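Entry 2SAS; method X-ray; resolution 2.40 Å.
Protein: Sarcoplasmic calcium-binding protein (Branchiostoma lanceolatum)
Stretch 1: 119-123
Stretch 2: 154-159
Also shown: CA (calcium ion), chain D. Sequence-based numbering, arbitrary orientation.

Stretch 1 (119-123) DGIVD
Stretch 2, residues 154-159: VTFDLN

Stretch 1 has no regular secondary structure, and stretch 2 is irregular up to D157, after which a helix begins. Stretch 1 turns at its start and then extends: D119 has phi/psi of -86/-6°, G120 80/25°, I121 -139/137° and V122 -105/116°, with D123 at -85/-180° in the N-cap position before a helix. Stretch 2 runs extended through V154 (-116/131°) and T155 (-80/137°), bends at F156 (-77/77°), passes D157 (-114/-172°), and enters a helix at L158 (-58/-43°) and N159 (-70/-20°). The register is set by I121 and D157, whose CA atoms lie 4.5 Å apart.

A single hydrogen bond joins the backbones. V122 N donates to F156 O over 2.9 Å, with an N-H...O angle of 150°. The same carbonyl receives a CA-H...O contact from I121, whose CA lies 3.2 Å from F156 O, so two successive residues of stretch 1 converge on one acceptor. A second such contact runs the other way, with D157 CA 3.6 Å from G120 O. Within stretch 2, a weak bond from D157 N to T155 O, 2.9 Å long, helps to fix the bend around F156.

The calcium ion fastens stretch 1 from another direction. D119, with chi1 48° (p) and chi2 -2°, places D119 OD1 2.2 Å from the calcium ion, and I121 O binds the same ion at 2.4 Å; the remaining ligands come from elsewhere in the structure. An aspartate carboxylate suits the cation, whereas I121 needs only its carbonyl and leaves its side chain free for packing. Between them, G120 has the positive phi that glycine tolerates best.

The apolar part of the contact centres on F156 and V122, both buried. The CA-to-CB bond of F156 points toward stretch 1, and chi1 of -163° (t) with chi2 of -1° orients its ring. The CA-to-CB bond of V122 points sideways, with chi1 at -19°, between the usual wells. Its CG1 sits over one ring face, 4.2 Å from the centroid and 9° off the normal, a CH-pi contact, while its CG2 reaches 3.5 Å from F156 CD2. A broad aromatic face and a compact branched valine thus pack closely beside the hydrogen bond between their own backbones. Farther out, I121, in the m, t rotamer (-73°, 170°), brings CG1 to 3.8 Å from CG2 of T155 (chi1 -47°, m). The threonine methyl offers an apolar surface to the isoleucine even though the residue as a whole is exposed.

D157 joins the interface to the start of the helix. Its CB is 3.4 Å from G120 O, but the end of the side chain leads away from stretch 1. With chi1 79° (p) and chi2 -51°, its OD2 accepts a weak capping bond from N159 N at 3.4 Å, a role suited to a short acidic side chain at an N-cap. D123, chi1 58° (p), likewise caps a backbone N just beyond its stretch. Altogether 259 Å² is buried, counting both sides.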

# COMPACT_ATOMS: atom_id res chain seq x y z
N ASP A 119 0.78 1.00 27.10
CA ASP A 119 -0.38 1.34 27.93
C ASP A 119 -1.64 0.65 27.46
O ASP A 119 -2.67 0.82 28.13
CB ASP A 119 -0.66 2.86 28.03
CG ASP A 119 -0.67 3.63 26.77
OD1 ASP A 119 -0.44 3.15 25.63
OD2 ASP A 119 -0.90 4.86 26.85
N GLY A 120 -1.58 -0.06 26.34
CA GLY A 120 -2.84 -0.77 25.91
C GLY A 120 -3.81 0.15 25.22
O GLY A 120 -5.01 -0.10 25.23
N ILE A 121 -3.30 1.22 24.64
CA ILE A 121 -4.12 2.22 23.91
C ILE A 121 -3.26 2.54 22.70
O ILE A 121 -2.07 2.62 23.04
CB ILE A 121 -4.29 3.52 24.78
CG1 ILE A 121 -5.27 3.20 25.94
CG2 ILE A 121 -4.70 4.80 24.02
CD1 ILE A 121 -5.30 4.32 26.99
N VAL A 122 -3.74 2.67 21.48
CA VAL A 122 -2.76 3.10 20.46
C VAL A 122 -3.24 4.57 20.31
O VAL A 122 -4.43 4.78 19.97
CB VAL A 122 -2.56 2.29 19.18
CG1 VAL A 122 -3.05 0.87 19.27
CG2 VAL A 122 -2.93 2.97 17.90
N ASP A 123 -2.34 5.48 20.67
CA ASP A 123 -2.77 6.90 20.60
C ASP A 123 -2.54 7.34 19.16
O ASP A 123 -2.05 6.43 18.45
CB ASP A 123 -2.12 7.74 21.67
CG ASP A 123 -0.63 7.74 21.63
OD1 ASP A 123 -0.02 7.82 20.57
OD2 ASP A 123 -0.02 7.62 22.71
N VAL A 154 -14.94 6.31 22.00
CA VAL A 154 -14.27 5.00 22.16
C VAL A 154 -12.75 5.05 22.21
O VAL A 154 -12.10 5.62 21.32
CB VAL A 154 -14.72 4.17 20.90
CG1 VAL A 154 -14.33 2.72 21.04
CG2 VAL A 154 -16.22 4.31 20.63
N THR A 155 -12.13 4.43 23.16
CA THR A 155 -10.69 4.33 23.29
C THR A 155 -10.21 3.21 22.32
O THR A 155 -10.87 2.14 22.23
CB THR A 155 -10.25 3.95 24.77
OG1 THR A 155 -11.04 4.86 25.60
CG2 THR A 155 -8.79 4.25 25.11
N PHE A 156 -9.14 3.50 21.65
CA PHE A 156 -8.46 2.63 20.75
C PHE A 156 -7.67 1.62 21.61
O PHE A 156 -6.45 1.75 21.78
CB PHE A 156 -7.55 3.26 19.69
CG PHE A 156 -7.17 2.39 18.52
CD1 PHE A 156 -7.60 1.07 18.42
CD2 PHE A 156 -6.38 2.94 17.49
CE1 PHE A 156 -7.26 0.27 17.32
CE2 PHE A 156 -6.00 2.13 16.41
CZ PHE A 156 -6.44 0.78 16.32
N ASP A 157 -8.41 0.65 22.14
CA ASP A 157 -7.71 -0.39 22.92
C ASP A 157 -7.86 -1.72 22.17
O ASP A 157 -8.33 -1.72 20.99
CB ASP A 157 -8.26 -0.36 24.34
CG ASP A 157 -9.60 -1.07 24.40
OD1 ASP A 157 -10.44 -0.72 23.58
OD2 ASP A 157 -9.75 -1.99 25.23
N LEU A 158 -7.46 -2.81 22.79
CA LEU A 158 -7.48 -4.17 22.27
C LEU A 158 -8.91 -4.58 21.88
O LEU A 158 -9.07 -5.15 20.79
CB LEU A 158 -6.85 -5.14 23.24
CG LEU A 158 -6.03 -6.31 22.75
CD1 LEU A 158 -6.22 -7.53 23.65
CD2 LEU A 158 -6.26 -6.65 21.29
N ASN A 159 -9.91 -4.26 22.69
CA ASN A 159 -11.27 -4.63 22.29
C ASN A 159 -11.73 -3.80 21.12
O ASN A 159 -12.70 -4.28 20.49
CB ASN A 159 -12.31 -4.62 23.40
CG ASN A 159 -11.75 -5.46 24.53
OD1 ASN A 159 -11.06 -4.85 25.37
ND2 ASN A 159 -11.95 -6.76 24.48
CA CA D . 0.23 3.21 23.48